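Local coordinates for probable glutaminase ybaS (Escherichia coli, PDB 1U60) that catalyses the hydrolysis of L-glutamine to L-glutamate and ammonium, at the interface of chains A and B. Sequence-based numbering; all coordinates share one arbitrary frame. Chains: chain A/B, Probable glutaminase ybaS.

Three patches of one two-fold interface are described. The C-alpha centres of contact 1 and contact 2 lie about 11 Å apart, those of contacts 1 and 3 about 13 Å, and those of contacts 2 and 3 about 18 Å. Helix 231-241 takes part in all three: chain B supplies it in contacts 1 and 2, chain A in contact 3. By the two-fold symmetry, contact 3 includes the exchanged-chain counterpart of the tail docking of contact 1; its B:Tyr252 and A:Ala236 are the copies of A:Tyr252 and B:Ala236 of contact 2. The protein is a homotetramer, and this pairing of two chains probably forms part of it.

Contact 1: the interface of chains A and B. Residues chain A 306-309; chain B 232, 235, 257, 271.
A:Phe308 lies against helix 231-241 of chain B, and most of the contact is apolar. Its CB sits 3.9 Å from B:Pro232 CA, while ring atom CD1 reaches B:Leu235 CB at 3.9 Å. CG points away from the carbonyl carbon and lies beside the backbone N (chi1 -54°), which turns the ring along the helix. The side chains of A:Phe308 and B:Leu235 run past each other in opposite directions. One ring face meets the helix backbone near the rim at B:Leu235 C; the opposite face is backed by A:Val307 CG2, 3.8 Å above the ring plane, so the phenyl group is sandwiched. B:Pro271 closes on the tail from another side, its CG 3.7 Å from the carbonyl O of A:Val307.

Within chain A, A:Phe308 N donates to the side-chain amide oxygen A:Asn306 OD1 at 2.8 Å, in the carbonyl plane of A:Asn306. This bond probably helps to hold the tail in the shape that presents the ring. In the fold, the patch joins the C-terminal loop after helix 290-303 of chain A to the start of helix 231-241 of chain B and to the loop at B:Pro271, between strands 265-270 and 274-279.

Contact 2: the interface of chains A and B. Residues chain A 248-249, 252; chain B 82, 86, 91, 236-237.
A:Tyr252 reaches into chain B with its phenol hydroxyl, OH donating to the backbone carbonyl O of B:Pro82 at 2.7 Å. The acceptor lies at the edge of the ring, in its plane, and the hydroxyl meets a lone pair in the carbonyl plane. Beside it, the side-chain amide B:Gln86 NE2 donates to the carboxylate oxygen A:Asp249 OD1 at 2.8 Å, nearly straight (166° at H). OD1 lies in the amide plane of B:Gln86, whereas the amide nitrogen meets OD1 on its anti side, 28° out of the carboxylate plane. B:Ala91 CB and B:Gln86 CB lie on the same side of the tyrosine ring, 3.7 Å from CG and from CE2 respectively. B:Glu237 approaches the CD1-CE1 side of the ring obliquely, its carboxylate steeply turned to it and OE2 out of the ring plane, 3.4 Å from CE1.

Further out, water 2 links A:Asp249 OD1 to B:Ala91 N, so that this oxygen is gripped by both the amide and the water. Water 1 joins the backbone carbonyls A:Gly248 O and B:Ala91 O. The ring is placed by a first torsion that sends CG opposite the backbone N (chi1 -170°), while B:Ala236 CB packs 3.7 Å from A:Tyr252 CA. The site fastens helix 247-253 of one subunit to helices 82-88 and 231-241 and the loop at B:Ala91 of the other, and probably helps to set their register.

Contact 3: the interface of chains A and B. Residues chain A 232-233, 235-236; chain B 251-252, 306, 308-309.
Helix 231-241 of chain A lies between helix 247-253 and the C-terminal loop of chain B in the subunit interface of this glutaminase-family enzyme. At the helix-helix side, the side chains of A:Tyr233 and B:Tyr252 cross at about a right angle and their rings are tilted against each other by about 50°. CD1 of A:Tyr233 lies over the centre of the B:Tyr252 ring, 3.4 Å above its plane. B:Tyr252 is turned toward it by a first torsion that sets CG opposite its own backbone N (chi1 -172°). Replacing B:Tyr252 by an alanine would probably leave CD1 of A:Tyr233 without the aromatic face beneath it, and open a gap between the two helices. A:Ala236 fits its methyl group close to the backbone of helix 247-253 of chain B, CB 3.5 Å from B:Ala251 O and 3.7 Å from B:Tyr252 CA.

At the tail side, the aromatic ring of B:Phe308 receives the helix backbone on one face: A:Ala236 CA sits 4.0 Å from its centroid in a CH-pi contact offset toward the rim, with A:Leu235 C over the same face. A:Leu235 runs past this phenylalanine in the opposite direction, and its CB lies 3.8 Å from B:Phe308 CD1. A:Pro232 abuts the tail at the start of the helix, its CG 3.7 Å from the backbone carbonyl B:Phe308 O. Within chain B, B:Asn306 OD1 accepts a hydrogen bond of 2.8 Å from B:Phe308 N, which probably helps to hold the loop.

Contact 1: the interface of chains A and B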
ATOM      1  N   ASN A 306      11.504   7.935   2.530  1.00  8.99           N
ATOM      2  CA  ASN A 306      10.154   7.453   2.828  1.00  9.18           C
ATOM      3  C   ASN A 306       9.247   8.144   1.825  1.00  9.03           C
ATOM      4  O   ASN A 306       9.242   9.391   1.761  1.00  9.57           O
ATOM      5  CB  ASN A 306       9.746   7.850   4.249  1.00  8.86           C
ATOM      6  CG  ASN A 306       8.374   7.307   4.653  1.00  7.59           C
ATOM      7  OD1 ASN A 306       7.444   7.363   3.878  1.00  9.68           O
ATOM      8  ND2 ASN A 306       8.240   6.880   5.923  1.00  9.52           N
ATOM      9  N   VAL A 307       8.533   7.392   1.006  1.00  9.30           N
ATOM     10  CA  VAL A 307       7.731   8.014  -0.054  1.00  9.76           C
ATOM     11  C   VAL A 307       6.509   8.802   0.483  1.00  9.55           C
ATOM     12  O   VAL A 307       5.886   9.557  -0.275  1.00 11.81           O
ATOM     13  CB  VAL A 307       7.242   7.008  -1.118  1.00  9.65           C
ATOM     14  CG1 VAL A 307       8.395   6.176  -1.703  1.00 11.17           C
ATOM     15  CG2 VAL A 307       6.130   6.119  -0.616  1.00  9.49           C
ATOM     16  N   PHE A 308       6.185   8.651   1.769  1.00 10.58           N
ATOM     17  CA  PHE A 308       5.099   9.422   2.423  1.00 12.73           C
ATOM     18  C   PHE A 308       5.570  10.709   3.101  1.00 15.89           C
ATOM     19  O   PHE A 308       4.799  11.378   3.800  1.00 16.64           O
ATOM     20  CB  PHE A 308       4.361   8.510   3.416  1.00 11.64           C
ATOM     21  CG  PHE A 308       3.856   7.211   2.765  1.00 12.22           C
ATOM     22  CD1 PHE A 308       2.985   7.278   1.675  1.00 11.86           C
ATOM     23  CD2 PHE A 308       4.253   5.981   3.216  1.00 12.86           C
ATOM     24  CE1 PHE A 308       2.524   6.126   1.065  1.00 11.60           C
ATOM     25  CE2 PHE A 308       3.824   4.796   2.560  1.00 11.26           C
ATOM     26  CZ  PHE A 308       2.954   4.888   1.475  1.00  9.87           C
ATOM     27  N   LYS A 309       6.844  11.035   2.917  1.00 18.94           N
ATOM     28  CA  LYS A 309       7.463  12.274   3.451  1.00 22.50           C
ATOM     29  C   LYS A 309       7.792  13.146   2.263  1.00 23.79           C
ATOM     30  O   LYS A 309       8.528  12.735   1.381  1.00 23.94           O
ATOM     31  CB  LYS A 309       8.788  11.975   4.157  1.00 23.76           C
ATOM     32  CG  LYS A 309       8.662  11.312   5.483  1.00 27.52           C
ATOM     33  CD  LYS A 309       9.860  11.633   6.414  1.00 31.46           C
ATOM     34  CE  LYS A 309      10.023  10.570   7.552  1.00 33.22           C
ATOM     35  NZ  LYS A 309       9.278  10.872   8.872  1.00 34.08           N
TER
ATOM     36  N   PRO B 232       3.410  10.793   7.877  1.00 10.28           N
ATOM     37  CA  PRO B 232       3.675   9.613   7.057  1.00 11.02           C
ATOM     38  C   PRO B 232       2.890   8.376   7.498  1.00 10.65           C
ATOM     39  O   PRO B 232       2.563   7.542   6.651  1.00  9.98           O
ATOM     40  CB  PRO B 232       5.196   9.403   7.193  1.00 11.37           C
ATOM     41  CG  PRO B 232       5.692  10.795   7.520  1.00 12.23           C
ATOM     42  CD  PRO B 232       4.653  11.382   8.431  1.00 11.81           C
ATOM     43  N   LEU B 235      -0.611   8.713   5.938  1.00  9.17           N
ATOM     44  CA  LEU B 235      -0.537   8.436   4.505  1.00  9.38           C
ATOM     45  C   LEU B 235      -0.321   6.952   4.208  1.00  9.30           C
ATOM     46  O   LEU B 235      -0.883   6.437   3.213  1.00  9.26           O
ATOM     47  CB  LEU B 235       0.521   9.330   3.818  1.00 10.20           C
ATOM     48  CG  LEU B 235       0.292  10.835   3.992  1.00 10.13           C
ATOM     49  CD1 LEU B 235       1.324  11.630   3.273  1.00 10.11           C
ATOM     50  CD2 LEU B 235      -1.123  11.242   3.573  1.00 12.56           C
ATOM     51  N   PRO B 257      -1.595   8.345  -1.950  1.00  8.94           N
ATOM     52  CA  PRO B 257      -2.424   7.944  -0.815  1.00  9.34           C
ATOM     53  C   PRO B 257      -3.760   8.623  -0.928  1.00 10.21           C
ATOM     54  O   PRO B 257      -3.784   9.835  -1.182  1.00 10.26           O
ATOM     55  CB  PRO B 257      -1.604   8.355   0.410  1.00  9.81           C
ATOM     56  CG  PRO B 257      -0.530   9.149  -0.070  1.00 11.05           C
ATOM     57  CD  PRO B 257      -0.336   9.001  -1.547  1.00  7.95           C
ATOM     58  N   PRO B 271       2.492  14.078  -1.312  1.00 11.40           N
ATOM     59  CA  PRO B 271       3.309  14.506  -0.175  1.00 11.75           C
ATOM     60  C   PRO B 271       4.230  15.674  -0.537  1.00 12.14           C
ATOM     61  O   PRO B 271       4.873  15.640  -1.580  1.00 11.57           O
ATOM     62  CB  PRO B 271       4.073  13.249   0.214  1.00 12.58           C
ATOM     63  CG  PRO B 271       3.189  12.125  -0.251  1.00 12.29           C
ATOM     64  CD  PRO B 271       2.616  12.637  -1.544  1.00 12.36           C
TER

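Contact 2: the interface of chains A and B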
ATOM      1  N   GLY A 248       1.736  -3.716   5.354  1.00  7.99           N
ATOM      2  CA  GLY A 248       1.236  -2.473   5.904  1.00  6.70           C
ATOM      3  C   GLY A 248       2.130  -1.935   7.009  1.00  6.47           C
ATOM      4  O   GLY A 248       2.391  -0.713   7.103  1.00  7.54           O
ATOM      5  N   ASP A 249       2.579  -2.841   7.844  1.00  7.09           N
ATOM      6  CA  ASP A 249       3.548  -2.475   8.919  1.00  7.91           C
ATOM      7  C   ASP A 249       4.823  -1.882   8.365  1.00  7.46           C
ATOM      8  O   ASP A 249       5.355  -0.909   8.881  1.00  8.32           O
ATOM      9  CB  ASP A 249       3.845  -3.696   9.787  1.00  7.92           C
ATOM     10  CG  ASP A 249       2.623  -4.216  10.436  1.00 12.25           C
ATOM     11  OD1 ASP A 249       2.014  -3.452  11.209  1.00 10.37           O
ATOM     12  OD2 ASP A 249       2.155  -5.339  10.177  1.00 14.65           O
ATOM     13  N   TYR A 252       4.054   1.582   7.070  1.00  8.06           N
ATOM     14  CA  TYR A 252       3.853   2.442   8.236  1.00  7.79           C
ATOM     15  C   TYR A 252       5.187   2.874   8.843  1.00  7.93           C
ATOM     16  O   TYR A 252       5.385   4.020   9.164  1.00  9.76           O
ATOM     17  CB  TYR A 252       3.040   1.643   9.218  1.00  7.59           C
ATOM     18  CG  TYR A 252       2.475   2.352  10.424  1.00  4.85           C
ATOM     19  CD1 TYR A 252       1.318   3.056  10.340  1.00  5.46           C
ATOM     20  CD2 TYR A 252       3.076   2.213  11.673  1.00  8.37           C
ATOM     21  CE1 TYR A 252       0.762   3.676  11.428  1.00  5.67           C
ATOM     22  CE2 TYR A 252       2.536   2.839  12.795  1.00  7.98           C
ATOM     23  CZ  TYR A 252       1.359   3.526  12.673  1.00  7.18           C
ATOM     24  OH  TYR A 252       0.835   4.139  13.787  1.00  8.75           O
TER
ATOM     25  N   PRO B  82       2.430   6.893  17.306  1.00 11.94           N
ATOM     26  CA  PRO B  82       2.378   5.798  16.308  1.00 11.46           C
ATOM     27  C   PRO B  82       2.553   4.347  16.782  1.00 11.99           C
ATOM     28  O   PRO B  82       1.920   3.446  16.215  1.00 11.59           O
ATOM     29  CB  PRO B  82       3.476   6.188  15.309  1.00 12.51           C
ATOM     30  CG  PRO B  82       4.392   7.103  16.044  1.00 13.78           C
ATOM     31  CD  PRO B  82       3.522   7.853  17.047  1.00 11.24           C
ATOM     32  N   GLN B  86      -0.372   1.426  16.201  1.00 11.27           N
ATOM     33  CA  GLN B  86      -0.035   0.163  15.513  1.00 12.66           C
ATOM     34  C   GLN B  86      -0.399  -1.055  16.370  1.00 13.15           C
ATOM     35  O   GLN B  86      -0.859  -2.089  15.881  1.00 12.56           O
ATOM     36  CB  GLN B  86       1.439   0.170  15.176  1.00 12.77           C
ATOM     37  CG  GLN B  86       1.847  -0.982  14.264  1.00 13.87           C
ATOM     38  CD  GLN B  86       3.283  -0.949  13.849  1.00 14.79           C
ATOM     39  OE1 GLN B  86       4.084  -0.236  14.450  1.00 16.77           O
ATOM     40  NE2 GLN B  86       3.629  -1.703  12.774  1.00 16.03           N
ATOM     41  N   ALA B  91      -1.806  -1.559  11.266  1.00 11.27           N
ATOM     42  CA  ALA B  91      -1.350  -0.856  10.089  1.00 11.67           C
ATOM     43  C   ALA B  91      -1.520  -1.665   8.805  1.00 12.64           C
ATOM     44  O   ALA B  91      -0.958  -1.282   7.778  1.00 13.55           O
ATOM     45  CB  ALA B  91       0.119  -0.434  10.291  1.00 12.49           C
ATOM     46  N   ALA B 236       0.494   6.259   5.009  1.00  8.35           N
ATOM     47  CA  ALA B 236       0.721   4.842   4.775  1.00 10.21           C
ATOM     48  C   ALA B 236      -0.567   4.065   4.942  1.00  8.92           C
ATOM     49  O   ALA B 236      -0.883   3.167   4.166  1.00  8.06           O
ATOM     50  CB  ALA B 236       1.768   4.291   5.754  1.00  8.66           C
ATOM     51  N   GLU B 237      -1.309   4.410   6.003  1.00  9.14           N
ATOM     52  CA  GLU B 237      -2.583   3.754   6.277  1.00  8.82           C
ATOM     53  C   GLU B 237      -3.555   3.988   5.160  1.00  8.96           C
ATOM     54  O   GLU B 237      -4.256   3.064   4.744  1.00  9.95           O
ATOM     55  CB  GLU B 237      -3.218   4.292   7.617  1.00  8.72           C
ATOM     56  CG  GLU B 237      -2.410   4.004   8.881  1.00  9.93           C
ATOM     57  CD  GLU B 237      -2.668   2.652   9.511  1.00 12.28           C
ATOM     58  OE1 GLU B 237      -3.093   1.689   8.801  1.00  9.38           O
ATOM     59  OE2 GLU B 237      -2.358   2.491  10.745  1.00 12.32           O
TER
HETATM   60  O   HOH W   1       0.031   1.295   7.090  1.00 16.91           O
HETATM   61  O   HOH W   2      -0.319  -3.892  12.361  1.00 19.27           O

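Contact 3: the interface of chains A and B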
ATOM      1  N   PRO A 232       6.354   2.111 -11.977  1.00  8.75           N
ATOM      2  CA  PRO A 232       5.448   2.434 -10.855  1.00  8.98           C
ATOM      3  C   PRO A 232       4.435   1.323 -10.542  1.00  9.17           C
ATOM      4  O   PRO A 232       4.012   1.203  -9.395  1.00  8.25           O
ATOM      5  CB  PRO A 232       4.765   3.732 -11.311  1.00 10.02           C
ATOM      6  CG  PRO A 232       5.758   4.329 -12.177  1.00  8.95           C
ATOM      7  CD  PRO A 232       6.330   3.172 -13.009  1.00  8.83           C
ATOM      8  N   TYR A 233       4.048   0.511 -11.539  1.00  8.72           N
ATOM      9  CA  TYR A 233       3.107  -0.584 -11.304  1.00  8.04           C
ATOM     10  C   TYR A 233       3.775  -1.649 -10.449  1.00  8.52           C
ATOM     11  O   TYR A 233       3.163  -2.256  -9.583  1.00  7.66           O
ATOM     12  CB  TYR A 233       2.694  -1.210 -12.625  1.00  8.58           C
ATOM     13  CG  TYR A 233       1.932  -0.256 -13.531  1.00  8.25           C
ATOM     14  CD1 TYR A 233       0.624   0.143 -13.221  1.00  8.02           C
ATOM     15  CD2 TYR A 233       2.516   0.233 -14.699  1.00  8.68           C
ATOM     16  CE1 TYR A 233      -0.053   1.006 -14.038  1.00 10.67           C
ATOM     17  CE2 TYR A 233       1.836   1.077 -15.527  1.00  9.62           C
ATOM     18  CZ  TYR A 233       0.559   1.482 -15.186  1.00 10.92           C
ATOM     19  OH  TYR A 233      -0.122   2.310 -16.027  1.00 11.64           O
ATOM     20  N   LEU A 235       6.315  -1.234  -8.325  1.00  8.16           N
ATOM     21  CA  LEU A 235       6.463  -0.682  -6.981  1.00  8.07           C
ATOM     22  C   LEU A 235       5.158  -0.597  -6.197  1.00  7.50           C
ATOM     23  O   LEU A 235       5.162  -0.824  -4.984  1.00  8.38           O
ATOM     24  CB  LEU A 235       7.124   0.706  -7.066  1.00  7.70           C
ATOM     25  CG  LEU A 235       8.548   0.752  -7.675  1.00  8.73           C
ATOM     26  CD1 LEU A 235       9.141   2.103  -7.582  1.00  8.17           C
ATOM     27  CD2 LEU A 235       9.503  -0.292  -7.031  1.00  8.01           C
ATOM     28  N   ALA A 236       4.050  -0.305  -6.880  1.00  8.41           N
ATOM     29  CA  ALA A 236       2.749  -0.288  -6.238  1.00  7.44           C
ATOM     30  C   ALA A 236       2.414  -1.681  -5.723  1.00  7.64           C
ATOM     31  O   ALA A 236       1.984  -1.841  -4.562  1.00  7.82           O
ATOM     32  CB  ALA A 236       1.671   0.172  -7.186  1.00  8.22           C
TER
ATOM     33  N   ALA B 251      -3.489   2.352  -5.877  1.00  7.95           N
ATOM     34  CA  ALA B 251      -2.032   2.488  -5.791  1.00  8.23           C
ATOM     35  C   ALA B 251      -1.385   2.189  -7.176  1.00  8.57           C
ATOM     36  O   ALA B 251      -0.476   2.876  -7.633  1.00  7.77           O
ATOM     37  CB  ALA B 251      -1.519   1.528  -4.769  1.00  7.71           C
ATOM     38  N   TYR B 252      -1.937   1.213  -7.868  1.00  8.64           N
ATOM     39  CA  TYR B 252      -1.431   0.776  -9.152  1.00  8.20           C
ATOM     40  C   TYR B 252      -1.644   1.812 -10.254  1.00  9.19           C
ATOM     41  O   TYR B 252      -0.740   2.072 -11.064  1.00 10.35           O
ATOM     42  CB  TYR B 252      -2.191  -0.515  -9.478  1.00  7.88           C
ATOM     43  CG  TYR B 252      -1.763  -1.338 -10.676  1.00  6.16           C
ATOM     44  CD1 TYR B 252      -0.726  -2.250 -10.578  1.00  5.15           C
ATOM     45  CD2 TYR B 252      -2.461  -1.250 -11.881  1.00  7.46           C
ATOM     46  CE1 TYR B 252      -0.353  -3.031 -11.619  1.00  6.43           C
ATOM     47  CE2 TYR B 252      -2.088  -2.057 -12.964  1.00  5.57           C
ATOM     48  CZ  TYR B 252      -1.047  -2.946 -12.817  1.00  6.75           C
ATOM     49  OH  TYR B 252      -0.655  -3.801 -13.840  1.00  7.41           O
ATOM     50  N   ASN B 306       2.916  10.763  -8.549  1.00 10.72           N
ATOM     51  CA  ASN B 306       2.809   9.344  -8.214  1.00  9.08           C
ATOM     52  C   ASN B 306       4.009   9.097  -7.318  1.00  9.24           C
ATOM     53  O   ASN B 306       5.169   9.305  -7.750  1.00 10.21           O
ATOM     54  CB  ASN B 306       2.869   8.516  -9.520  1.00  9.15           C
ATOM     55  CG  ASN B 306       2.730   7.021  -9.315  1.00  9.50           C
ATOM     56  OD1 ASN B 306       3.298   6.476  -8.394  1.00  8.25           O
ATOM     57  ND2 ASN B 306       2.046   6.339 -10.235  1.00  7.28           N
ATOM     58  N   PHE B 308       5.479   6.519  -6.603  1.00  9.83           N
ATOM     59  CA  PHE B 308       6.362   5.436  -7.088  1.00 11.56           C
ATOM     60  C   PHE B 308       7.143   5.793  -8.354  1.00 15.73           C
ATOM     61  O   PHE B 308       7.692   4.922  -9.047  1.00 15.29           O
ATOM     62  CB  PHE B 308       5.547   4.180  -7.361  1.00 10.52           C
ATOM     63  CG  PHE B 308       4.730   3.729  -6.187  1.00 10.03           C
ATOM     64  CD1 PHE B 308       5.351   3.319  -5.026  1.00 12.41           C
ATOM     65  CD2 PHE B 308       3.337   3.707  -6.271  1.00 12.10           C
ATOM     66  CE1 PHE B 308       4.579   2.938  -3.971  1.00 13.25           C
ATOM     67  CE2 PHE B 308       2.545   3.340  -5.167  1.00 11.60           C
ATOM     68  CZ  PHE B 308       3.173   2.922  -4.058  1.00 12.54           C
ATOM     69  N   LYS B 309       7.166   7.080  -8.668  1.00 20.25           N
ATOM     70  CA  LYS B 309       7.836   7.585  -9.865  1.00 24.36           C
ATOM     71  C   LYS B 309       8.953   8.478  -9.344  1.00 26.95           C
ATOM     72  O   LYS B 309       8.744   9.358  -8.507  1.00 25.90           O
ATOM     73  CB  LYS B 309       6.787   8.281 -10.774  1.00 25.17           C
ATOM     74  CG  LYS B 309       7.264   9.163 -11.900  1.00 28.86           C
ATOM     75  CD  LYS B 309       6.309   9.199 -13.148  1.00 33.47           C
ATOM     76  CE  LYS B 309       4.835   8.776 -12.908  1.00 36.57           C
ATOM     77  NZ  LYS B 309       3.802   9.560 -13.717  1.00 38.77           N
TER